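Local coordinates for protein putative phosphatase (Bacteroides thetaiotaomicron, PDB 3KYA) that is probably a phosphatase, binds zinc ions and joins an IPT/TIG domain to a domain of propeller-like antiparallel sheets, at residues A[187-192]-A[248-253]; A[191-196]-A[205-210]; A[222-227]-A[240-245]; A[259-264]-A[274-279]. All blocks are in the same frame, centred on the assembly; numbering follows the deposited sequence.

Interaction 1: residues A[187-192]-A[248-253]. With EDO (1,2-ethanediol), chain B.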
# COMPACT_ATOMS: atom_id res chain seq x y z
N ARG A 187 -3.99 -12.45 38.35
CA ARG A 187 -3.91 -12.61 36.90
C ARG A 187 -5.22 -12.15 36.26
O ARG A 187 -6.07 -12.97 35.90
CB ARG A 187 -3.61 -14.06 36.53
CG ARG A 187 -2.32 -14.62 37.12
CD ARG A 187 -1.86 -15.84 36.33
NE ARG A 187 -1.51 -15.43 34.97
CZ ARG A 187 -1.35 -16.25 33.94
NH1 ARG A 187 -1.50 -17.55 34.08
NH2 ARG A 187 -1.04 -15.76 32.75
N ILE A 188 -5.38 -10.83 36.10
CA ILE A 188 -6.58 -10.23 35.51
C ILE A 188 -6.30 -10.06 34.01
O ILE A 188 -5.28 -9.49 33.63
CB ILE A 188 -6.94 -8.89 36.19
CG1 ILE A 188 -6.83 -8.99 37.72
CG2 ILE A 188 -8.33 -8.39 35.74
CD1 ILE A 188 -7.69 -10.09 38.39
N ARG A 189 -7.19 -10.58 33.17
CA ARG A 189 -6.95 -10.66 31.73
C ARG A 189 -7.73 -9.72 30.79
O ARG A 189 -7.22 -9.37 29.72
CB ARG A 189 -7.20 -12.10 31.28
CG ARG A 189 -6.32 -13.17 31.97
CD ARG A 189 -4.81 -12.95 31.77
NE ARG A 189 -4.45 -12.75 30.36
CZ ARG A 189 -3.83 -13.62 29.55
NH1 ARG A 189 -3.45 -14.82 29.97
NH2 ARG A 189 -3.56 -13.27 28.30
N SER A 190 -8.94 -9.31 31.16
CA SER A 190 -9.72 -8.45 30.27
C SER A 190 -10.88 -7.77 30.95
O SER A 190 -11.39 -8.23 31.98
CB SER A 190 -10.27 -9.22 29.06
OG SER A 190 -11.25 -10.17 29.42
N ILE A 191 -11.27 -6.66 30.34
CA ILE A 191 -12.40 -5.86 30.77
C ILE A 191 -13.35 -5.67 29.59
O ILE A 191 -12.91 -5.28 28.49
CB ILE A 191 -11.96 -4.48 31.30
CG1 ILE A 191 -11.21 -4.61 32.63
CG2 ILE A 191 -13.17 -3.56 31.47
CD1 ILE A 191 -10.55 -3.29 33.11
N ALA A 192 -14.63 -5.94 29.82
CA ALA A 192 -15.68 -5.71 28.84
C ALA A 192 -16.90 -5.14 29.58
O ALA A 192 -16.89 -5.05 30.82
CB ALA A 192 -16.05 -7.00 28.06
N GLN A 248 -8.36 -21.44 33.44
CA GLN A 248 -7.42 -20.91 32.45
C GLN A 248 -8.03 -20.00 31.38
O GLN A 248 -7.72 -20.11 30.19
CB GLN A 248 -6.71 -22.09 31.79
CG GLN A 248 -5.96 -22.96 32.78
CD GLN A 248 -5.29 -24.14 32.13
OE1 GLN A 248 -5.93 -24.95 31.47
NE2 GLN A 248 -3.99 -24.24 32.31
N CYS A 249 -8.90 -19.09 31.81
CA CYS A 249 -9.50 -18.13 30.88
C CYS A 249 -8.48 -17.03 30.55
O CYS A 249 -7.74 -16.58 31.43
CB CYS A 249 -10.76 -17.53 31.49
SG CYS A 249 -11.67 -16.46 30.40
N ASN A 250 -8.43 -16.61 29.29
CA ASN A 250 -7.51 -15.56 28.86
C ASN A 250 -8.25 -14.28 28.43
O ASN A 250 -7.61 -13.30 28.05
CB ASN A 250 -6.63 -16.03 27.69
CG ASN A 250 -6.02 -17.42 27.92
OD1 ASN A 250 -6.11 -18.28 27.04
ND2 ASN A 250 -5.44 -17.64 29.11
N GLY A 251 -9.57 -14.30 28.44
CA GLY A 251 -10.35 -13.12 28.05
C GLY A 251 -11.82 -13.42 27.82
O GLY A 251 -12.20 -14.58 27.58
N ALA A 252 -12.63 -12.37 27.90
CA ALA A 252 -14.07 -12.44 27.67
C ALA A 252 -14.50 -11.20 26.87
O ALA A 252 -14.08 -10.09 27.20
CB ALA A 252 -14.84 -12.55 28.98
N THR A 253 -15.33 -11.40 25.86
CA THR A 253 -15.75 -10.33 24.94
C THR A 253 -17.25 -10.35 24.68
O THR A 253 -17.84 -11.44 24.56
CB THR A 253 -15.02 -10.47 23.58
OG1 THR A 253 -13.62 -10.67 23.81
CG2 THR A 253 -15.24 -9.24 22.70
C1 EDO B . -2.03 -19.28 30.27
O1 EDO B . -2.03 -18.01 30.93
C2 EDO B . -2.89 -20.28 31.04
O2 EDO B . -4.28 -20.03 30.81
O HOH W 1 -13.75 -9.30 30.00

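Interaction 2: residues A[191-196]-A[205-210]. With ZN (zinc ion), chain C.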
# COMPACT_ATOMS: atom_id res chain seq x y z
N ILE A 191 -11.27 -6.66 30.34
CA ILE A 191 -12.40 -5.86 30.77
C ILE A 191 -13.35 -5.67 29.59
O ILE A 191 -12.91 -5.28 28.49
CB ILE A 191 -11.96 -4.48 31.30
CG1 ILE A 191 -11.21 -4.61 32.63
CG2 ILE A 191 -13.17 -3.56 31.47
CD1 ILE A 191 -10.55 -3.29 33.11
N ALA A 192 -14.63 -5.94 29.82
CA ALA A 192 -15.68 -5.71 28.84
C ALA A 192 -16.90 -5.14 29.58
O ALA A 192 -16.89 -5.05 30.82
CB ALA A 192 -16.05 -7.00 28.06
N PHE A 193 -17.90 -4.70 28.83
CA PHE A 193 -19.13 -4.14 29.39
C PHE A 193 -20.35 -4.72 28.67
O PHE A 193 -20.30 -4.95 27.46
CB PHE A 193 -19.14 -2.60 29.26
CG PHE A 193 -18.05 -1.92 30.05
CD1 PHE A 193 -16.81 -1.69 29.49
CD2 PHE A 193 -18.28 -1.47 31.34
CE1 PHE A 193 -15.80 -1.07 30.21
CE2 PHE A 193 -17.26 -0.84 32.07
CZ PHE A 193 -16.02 -0.64 31.50
N ASN A 194 -21.46 -4.93 29.39
CA ASN A 194 -22.67 -5.44 28.73
C ASN A 194 -23.33 -4.40 27.83
O ASN A 194 -23.20 -3.19 28.05
CB ASN A 194 -23.72 -5.91 29.76
CG ASN A 194 -24.34 -4.75 30.53
OD1 ASN A 194 -23.67 -4.11 31.33
ND2 ASN A 194 -25.62 -4.50 30.32
N LYS A 195 -24.01 -4.88 26.79
CA LYS A 195 -24.86 -4.02 25.97
C LYS A 195 -26.21 -4.03 26.70
O LYS A 195 -26.47 -4.98 27.45
CB LYS A 195 -25.08 -4.58 24.56
CG LYS A 195 -23.86 -4.60 23.63
CD LYS A 195 -23.28 -3.22 23.36
CE LYS A 195 -24.29 -2.28 22.69
NZ LYS A 195 -23.74 -0.91 22.52
N LYS A 196 -27.06 -3.03 26.49
CA LYS A 196 -28.38 -3.01 27.13
C LYS A 196 -29.11 -4.33 26.92
O LYS A 196 -29.08 -4.90 25.83
CB LYS A 196 -29.26 -1.86 26.60
CG LYS A 196 -30.73 -1.93 27.09
CD LYS A 196 -31.52 -0.64 26.88
CE LYS A 196 -31.95 -0.42 25.43
NZ LYS A 196 -32.56 0.93 25.28
N GLU A 205 -24.04 -1.21 32.50
CA GLU A 205 -24.33 -1.22 33.92
C GLU A 205 -23.38 -2.20 34.61
O GLU A 205 -23.16 -2.12 35.82
CB GLU A 205 -25.80 -1.61 34.17
CG GLU A 205 -26.20 -1.52 35.64
CD GLU A 205 -27.70 -1.72 35.92
OE1 GLU A 205 -28.48 -2.07 34.99
OE2 GLU A 205 -28.09 -1.53 37.10
N TYR A 206 -22.83 -3.14 33.84
CA TYR A 206 -21.91 -4.14 34.37
C TYR A 206 -20.57 -4.22 33.64
O TYR A 206 -20.52 -4.28 32.40
CB TYR A 206 -22.56 -5.53 34.31
CG TYR A 206 -23.85 -5.60 35.11
CD1 TYR A 206 -25.06 -5.20 34.55
CD2 TYR A 206 -23.85 -6.04 36.43
CE1 TYR A 206 -26.24 -5.25 35.28
CE2 TYR A 206 -25.03 -6.09 37.17
CZ TYR A 206 -26.22 -5.69 36.59
OH TYR A 206 -27.39 -5.74 37.32
N MSE A 207 -19.50 -4.22 34.43
CA MSE A 207 -18.15 -4.46 33.96
C MSE A 207 -17.95 -5.96 34.07
O MSE A 207 -18.26 -6.55 35.12
CB MSE A 207 -17.13 -3.73 34.83
CG MSE A 207 -15.67 -3.91 34.38
SE MSE A 207 -14.35 -3.13 35.59
CE MSE A 207 -14.57 -1.21 35.23
N ILE A 208 -17.47 -6.59 32.99
CA ILE A 208 -17.27 -8.03 32.92
C ILE A 208 -15.76 -8.26 32.88
O ILE A 208 -15.09 -7.80 31.96
CB ILE A 208 -17.99 -8.62 31.68
CG1 ILE A 208 -19.51 -8.36 31.78
CG2 ILE A 208 -17.70 -10.12 31.54
CD1 ILE A 208 -20.27 -8.46 30.47
N VAL A 209 -15.25 -8.97 33.88
CA VAL A 209 -13.82 -9.16 34.07
C VAL A 209 -13.39 -10.62 34.01
O VAL A 209 -13.87 -11.44 34.80
CB VAL A 209 -13.40 -8.60 35.44
CG1 VAL A 209 -11.91 -8.82 35.68
CG2 VAL A 209 -13.76 -7.12 35.55
N ALA A 210 -12.46 -10.92 33.09
CA ALA A 210 -11.91 -12.26 32.92
C ALA A 210 -10.59 -12.42 33.70
O ALA A 210 -9.76 -11.51 33.71
CB ALA A 210 -11.69 -12.59 31.40
ZN ZN C . -30.26 -0.76 36.80

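Interaction 3: residues A[222-227]-A[240-245]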
# COMPACT_ATOMS: atom_id res chain seq x y z
N SER A 222 -13.52 -18.07 36.12
CA SER A 222 -13.09 -17.53 34.84
C SER A 222 -13.54 -16.09 34.62
O SER A 222 -12.74 -15.27 34.18
CB SER A 222 -13.63 -18.38 33.70
OG SER A 222 -13.09 -19.68 33.76
N VAL A 223 -14.82 -15.81 34.88
CA VAL A 223 -15.39 -14.48 34.63
C VAL A 223 -16.28 -13.97 35.78
O VAL A 223 -17.16 -14.68 36.29
CB VAL A 223 -16.25 -14.47 33.33
CG1 VAL A 223 -16.65 -13.03 32.96
CG2 VAL A 223 -15.53 -15.18 32.15
N TYR A 224 -16.05 -12.71 36.16
CA TYR A 224 -16.85 -12.03 37.17
C TYR A 224 -17.60 -10.87 36.53
O TYR A 224 -17.21 -10.36 35.46
CB TYR A 224 -15.97 -11.50 38.30
CG TYR A 224 -15.36 -12.56 39.19
CD1 TYR A 224 -14.19 -13.22 38.82
CD2 TYR A 224 -15.95 -12.91 40.40
CE1 TYR A 224 -13.63 -14.21 39.63
CE2 TYR A 224 -15.39 -13.91 41.21
CZ TYR A 224 -14.23 -14.54 40.82
OH TYR A 224 -13.67 -15.53 41.61
N ILE A 225 -18.67 -10.44 37.20
CA ILE A 225 -19.48 -9.31 36.77
C ILE A 225 -19.58 -8.31 37.93
O ILE A 225 -19.92 -8.70 39.06
CB ILE A 225 -20.85 -9.78 36.22
CG1 ILE A 225 -21.52 -8.67 35.43
CG2 ILE A 225 -21.78 -10.32 37.36
CD1 ILE A 225 -22.69 -9.14 34.56
N ILE A 226 -19.28 -7.04 37.65
CA ILE A 226 -19.25 -5.97 38.66
C ILE A 226 -20.28 -4.89 38.32
O ILE A 226 -20.23 -4.29 37.26
CB ILE A 226 -17.86 -5.30 38.74
CG1 ILE A 226 -16.78 -6.35 38.97
CG2 ILE A 226 -17.83 -4.23 39.84
CD1 ILE A 226 -15.36 -5.81 38.97
N LYS A 227 -21.20 -4.63 39.24
CA LYS A 227 -22.30 -3.70 39.00
C LYS A 227 -21.95 -2.25 39.35
O LYS A 227 -21.42 -1.96 40.43
CB LYS A 227 -23.52 -4.13 39.80
CG LYS A 227 -24.80 -3.37 39.46
CD LYS A 227 -25.97 -3.90 40.27
CE LYS A 227 -27.27 -3.30 39.81
NZ LYS A 227 -28.38 -3.76 40.69
N ILE A 240 -20.16 -7.60 43.30
CA ILE A 240 -19.37 -8.44 42.40
C ILE A 240 -19.86 -9.90 42.51
O ILE A 240 -20.03 -10.41 43.62
CB ILE A 240 -17.85 -8.32 42.66
CG1 ILE A 240 -17.05 -9.28 41.77
CG2 ILE A 240 -17.50 -8.57 44.13
CD1 ILE A 240 -15.56 -9.01 41.76
N GLN A 241 -20.12 -10.54 41.37
CA GLN A 241 -20.60 -11.91 41.34
C GLN A 241 -19.83 -12.76 40.32
O GLN A 241 -19.40 -12.26 39.27
CB GLN A 241 -22.09 -11.95 40.98
CG GLN A 241 -23.01 -11.14 41.91
CD GLN A 241 -23.05 -11.69 43.33
OE1 GLN A 241 -22.77 -12.86 43.56
NE2 GLN A 241 -23.41 -10.83 44.28
N LEU A 242 -19.66 -14.04 40.65
CA LEU A 242 -19.02 -15.01 39.78
C LEU A 242 -20.05 -15.43 38.75
O LEU A 242 -21.14 -15.88 39.12
CB LEU A 242 -18.53 -16.22 40.58
CG LEU A 242 -17.85 -17.35 39.82
CD1 LEU A 242 -16.56 -16.87 39.13
CD2 LEU A 242 -17.57 -18.54 40.75
N ILE A 243 -19.73 -15.30 37.47
CA ILE A 243 -20.69 -15.64 36.42
C ILE A 243 -20.30 -16.90 35.60
O ILE A 243 -21.17 -17.53 35.00
CB ILE A 243 -20.96 -14.42 35.49
CG1 ILE A 243 -22.28 -14.58 34.74
CG2 ILE A 243 -19.80 -14.22 34.52
CD1 ILE A 243 -22.65 -13.37 33.91
N ALA A 244 -19.02 -17.24 35.57
CA ALA A 244 -18.55 -18.43 34.85
C ALA A 244 -17.26 -18.97 35.46
O ALA A 244 -16.36 -18.21 35.82
CB ALA A 244 -18.36 -18.13 33.37
N ALA A 245 -17.20 -20.29 35.59
CA ALA A 245 -16.03 -20.97 36.14
C ALA A 245 -15.71 -22.26 35.37
O ALA A 245 -16.53 -23.19 35.36
CB ALA A 245 -16.25 -21.31 37.62

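Interaction 4: residues A[259-264]-A[274-279]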
# COMPACT_ATOMS: atom_id res chain seq x y z
N GLY A 259 -25.18 -8.78 22.03
CA GLY A 259 -24.86 -8.74 23.45
C GLY A 259 -24.43 -9.98 24.21
O GLY A 259 -24.14 -9.88 25.40
N GLU A 260 -24.37 -11.14 23.56
CA GLU A 260 -23.95 -12.35 24.26
C GLU A 260 -22.45 -12.26 24.58
O GLU A 260 -21.73 -11.43 24.01
CB GLU A 260 -24.32 -13.64 23.49
CG GLU A 260 -23.51 -13.95 22.22
CD GLU A 260 -23.96 -13.18 20.99
OE1 GLU A 260 -24.72 -12.19 21.12
OE2 GLU A 260 -23.55 -13.59 19.87
N LEU A 261 -22.00 -13.12 25.49
CA LEU A 261 -20.63 -13.15 25.97
C LEU A 261 -19.84 -14.36 25.45
O LEU A 261 -20.29 -15.50 25.57
CB LEU A 261 -20.61 -13.19 27.50
CG LEU A 261 -19.23 -13.15 28.18
CD1 LEU A 261 -18.53 -11.81 27.95
CD2 LEU A 261 -19.37 -13.45 29.66
N TYR A 262 -18.66 -14.10 24.90
CA TYR A 262 -17.74 -15.14 24.47
C TYR A 262 -16.51 -15.15 25.37
O TYR A 262 -15.93 -14.09 25.64
CB TYR A 262 -17.37 -14.95 22.99
CG TYR A 262 -18.56 -15.16 22.08
CD1 TYR A 262 -18.99 -16.44 21.72
CD2 TYR A 262 -19.29 -14.07 21.62
CE1 TYR A 262 -20.09 -16.62 20.92
CE2 TYR A 262 -20.39 -14.24 20.80
CZ TYR A 262 -20.80 -15.52 20.46
OH TYR A 262 -21.91 -15.68 19.67
N PHE A 263 -16.17 -16.31 25.91
CA PHE A 263 -14.95 -16.45 26.71
C PHE A 263 -14.30 -17.81 26.40
O PHE A 263 -14.97 -18.73 25.92
CB PHE A 263 -15.21 -16.24 28.21
CG PHE A 263 -16.08 -17.29 28.84
CD1 PHE A 263 -17.45 -17.22 28.74
CD2 PHE A 263 -15.51 -18.32 29.56
CE1 PHE A 263 -18.25 -18.19 29.32
CE2 PHE A 263 -16.30 -19.32 30.14
CZ PHE A 263 -17.67 -19.25 30.02
N ASN A 264 -12.99 -17.92 26.65
CA ASN A 264 -12.27 -19.16 26.31
C ASN A 264 -11.63 -19.88 27.50
O ASN A 264 -11.81 -19.51 28.65
CB ASN A 264 -11.12 -18.84 25.33
CG ASN A 264 -9.88 -18.30 26.03
OD1 ASN A 264 -9.97 -17.51 26.99
ND2 ASN A 264 -8.71 -18.72 25.56
N LEU A 274 -22.18 -17.50 26.38
CA LEU A 274 -23.19 -17.30 27.42
C LEU A 274 -24.14 -16.16 27.06
O LEU A 274 -23.71 -15.05 26.70
CB LEU A 274 -22.52 -16.98 28.77
CG LEU A 274 -23.48 -16.62 29.91
CD1 LEU A 274 -24.45 -17.79 30.22
CD2 LEU A 274 -22.69 -16.23 31.14
N ASP A 275 -25.44 -16.45 27.11
CA ASP A 275 -26.45 -15.43 26.91
C ASP A 275 -26.70 -14.88 28.31
O ASP A 275 -27.22 -15.59 29.18
CB ASP A 275 -27.72 -16.04 26.30
CG ASP A 275 -28.78 -14.99 25.96
OD1 ASP A 275 -28.75 -13.86 26.49
OD2 ASP A 275 -29.68 -15.32 25.16
N LEU A 276 -26.31 -13.62 28.54
CA LEU A 276 -26.49 -13.00 29.87
C LEU A 276 -27.95 -12.96 30.34
O LEU A 276 -28.19 -12.87 31.55
CB LEU A 276 -25.87 -11.59 29.92
CG LEU A 276 -24.36 -11.50 29.67
CD1 LEU A 276 -23.89 -10.03 29.68
CD2 LEU A 276 -23.59 -12.34 30.71
N VAL A 277 -28.91 -13.00 29.42
CA VAL A 277 -30.34 -13.05 29.79
C VAL A 277 -30.59 -14.22 30.74
O VAL A 277 -31.38 -14.09 31.69
CB VAL A 277 -31.28 -13.18 28.56
CG1 VAL A 277 -32.71 -13.51 28.99
CG2 VAL A 277 -31.26 -11.90 27.73
N ASP A 278 -29.93 -15.35 30.49
CA ASP A 278 -30.07 -16.54 31.37
C ASP A 278 -29.67 -16.21 32.80
O ASP A 278 -30.33 -16.61 33.76
CB ASP A 278 -29.20 -17.71 30.87
CG ASP A 278 -29.69 -18.29 29.55
OD1 ASP A 278 -30.82 -17.99 29.14
OD2 ASP A 278 -28.93 -19.09 28.94
N TYR A 279 -28.58 -15.45 32.93
CA TYR A 279 -28.07 -15.04 34.23
C TYR A 279 -29.01 -14.09 34.96
O TYR A 279 -29.38 -14.35 36.11
CB TYR A 279 -26.69 -14.39 34.08
CG TYR A 279 -26.21 -13.77 35.37
CD1 TYR A 279 -25.77 -14.57 36.41
CD2 TYR A 279 -26.22 -12.39 35.54
CE1 TYR A 279 -25.35 -14.02 37.60
CE2 TYR A 279 -25.80 -11.82 36.73
CZ TYR A 279 -25.37 -12.64 37.75
OH TYR A 279 -24.94 -12.10 38.93
O HOH W 2 -26.33 -11.46 26.57

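Interaction 1: residues A[187-192]-A[248-253]
Ser-190 makes the one direct hydrogen bond between these segments: its OG accepts from Ala-252 N at 3.0 Å, with an N-H...O angle of 153°. Chi1 of 68° sets OG between the backbone N and the carbonyl carbon, the crowded position. A water spans the same gap, 2.7 Å from Ser-190 OG, and donates to Ala-252 O.

Among van der Waals contacts, Arg-189 dominates. Its CB lies 3.5 Å from Asn-250 O, and its side chain runs alongside that of Asn-250, pointing the same way, with guanidinium and amide planes 39° apart. Asn-250 CB sits 3.9 Å above the guanidinium plane, offset toward the rim. A classic bulge, with Arg-189 and Ser-190 both facing Ala-210, turns both side chains toward 248-253.

Charge is met outside: Arg-189 NH1 forms salt bridges to Asp-212 and Glu-312. An alanine here would probably leave those two carboxylates without this cationic mate and open a gap over Asn-250. A 1,2-ethanediol, probably from the crystallisation liquor, links Arg-187 NH2 to Asn-250 ND2 through its two hydroxyls.

Two successive four-stranded sheets, propeller-like in topology, are thus joined through side-chain-to-backbone contacts and a water, unlike the backbone ladders within each.

Interaction 2: residues A[191-196]-A[205-210]
Phe-193 and Met-207, a selenomethionine in this crystal, lie side by side and point the same way across the hairpin that joins strands 188-193 and 206-211, the first pair of a four-stranded antiparallel sheet arranged like a propeller blade. Phe-193 CE2 is 4.0 Å from Met-207 CB, while Met-207 CE, its chain bent at chi3 (-74°), reaches the ring at CZ. Ile-191 crosses Met-207 obliquely, CG2 to CG at 3.9 Å. These three side chains share one face, where Tyr-155 of the preceding sheet touches Ile-191 and Met-207.

Ala-192 and Ile-208 point to the other face and form the hydrogen-bonded pair of the ladder. Ile-208 N gives Ala-192 O an almost straight bond of 2.7 Å (178° at the hydrogen), although the donor stands above the carbonyl plane. Ile-208 CD1 reaches past the ladder, to 3.9 Å from Asn-194 N.

Asn-194 continues the pairing with both backbone and side chain: its N donates to Tyr-206 O, and OD1 accepts from Tyr-206 N at 2.8 Å. OD1 also lies at the edge of the Tyr-206 ring, in its plane. The amide is held from its other end too, ND2 donating to Lys-195 O and to Asp-202 O. An alanine here would probably leave Tyr-206 N without this acceptor and let the loop around Asp-202 become less firmly tied.

Next to Tyr-206, Glu-205 turns its extended side chain to a zinc ion. Its OE1 accepts from the backbone N of Asp-202, a residue of the same zinc site, and its OE2 binds the metal at 2.3 Å.

Interaction 3: residues A[222-227]-A[240-245]
The Tyr-224 ring carries Leu-242 over one face: in the conformer given, one of two deposited, Leu-242 CD1 stands 3.9 Å from the ring centroid and 17° off the normal, a CH-pi contact displaced toward the rim. Leu-242 CG, anti to the backbone N (chi1 179°), leads the chain toward the ring, and the two side chains cross at a slant. At the same ring, Ile-240 CG1 approaches CD2 at 4.0 Å. Ile-240 also lies side by side with Ile-226, its CD1 against CG1.

The flat amide of Gln-241 leads away, its NE2 bonded to Asp-239. Of its side chain, CB is what touches Ile-225, at CG2; the backbones of these two residues exchange a pair of hydrogen bonds.

The strands are the third and fourth of a four-stranded, propeller-like blade, and two classic beta bulges interrupt their pairing. Ser-222 N (2.9 Å) and Val-223 N both donate to Ala-244 O. Ile-243 N and Ala-244 N both donate to Val-223 O, and Ile-243 is the extra residue that slips the register before Tyr-224.

Val-223, on the face opposite Tyr-224, lies alongside Ile-243, both pointing the same way, CG1 to CG2 at 3.7 Å in the Ile-243 conformer given. Helix 276-284 covers Ile-243 through Leu-276 and Tyr-279, and Phe-263 of the next sheet rests on Val-223 and Ala-244.

Interaction 4: residues A[259-264]-A[274-279]
Leu-261 and Leu-274 form an antiparallel hydrogen-bonded pair with CA atoms 5.1 Å apart, the two bonds running from Leu-261 N to Leu-274 O and from Leu-274 N to Leu-261 O, nearly straight at 174° and 171°. Both side chains point to the same face, and their CB atoms come within 4.4 Å. Phe-263 turns its ring edge to this pair, CE1 being nearest to Leu-274 CB, while Leu-276 CD2 closes on Leu-261 CB from the other segment.

The pair joins the ends of the hairpin made by strands 261-265 and 270-274, the middle strands of a four-stranded antiparallel sheet arranged like a propeller blade, just where the chain leaves the sheet for helix 276-284. Asp-275 is the N-cap: its OD1 accepts from Val-277 N at 3.1 Å, the donor standing above the carboxylate plane. A water accepts from Leu-276 N at 2.9 Å and donates a weak bond to Gly-259 O, so the helix start is also tied to the loop just before strand 261-265.

Glu-260 meets the second segment through CB, which is 3.6 Å from Leu-274 O, while the chain bends at chi2 (-80°) and its carboxylate leads away. There OE2 receives the Tyr-262 hydroxyl on its anti lone pair at 2.7 Å, and Tyr-339 OH is a second hydrogen-bond partner of the same oxygen. Outside the segments, Leu-276 touches Ile-243 and Ile-254, and Leu-274 touches Phe-300.

Following the chain, interaction 1 opens at 187-192 and closes the longest loop at 248-253. Interaction 2 starts from the same strand, sharing Ile-191 and Ala-192, and closes first, at 205-210. Interaction 3 follows in series, from 222-227 to 240-245, nested inside the loop of interaction 1. Interactions 2 and 3 lie within one four-stranded sheet, and interaction 1 ties it to the next. Interaction 4 opens after interaction 1 has closed and belongs to that next sheet, where the probable backbone hydrogen bond from Thr-253 N to Tyr-262 O joins interactions 1 and 4. Leu-276 packs on Ile-208 and Ile-243, so interaction 4 also draws interactions 2 and 3 against the neighbouring sheet and its helix.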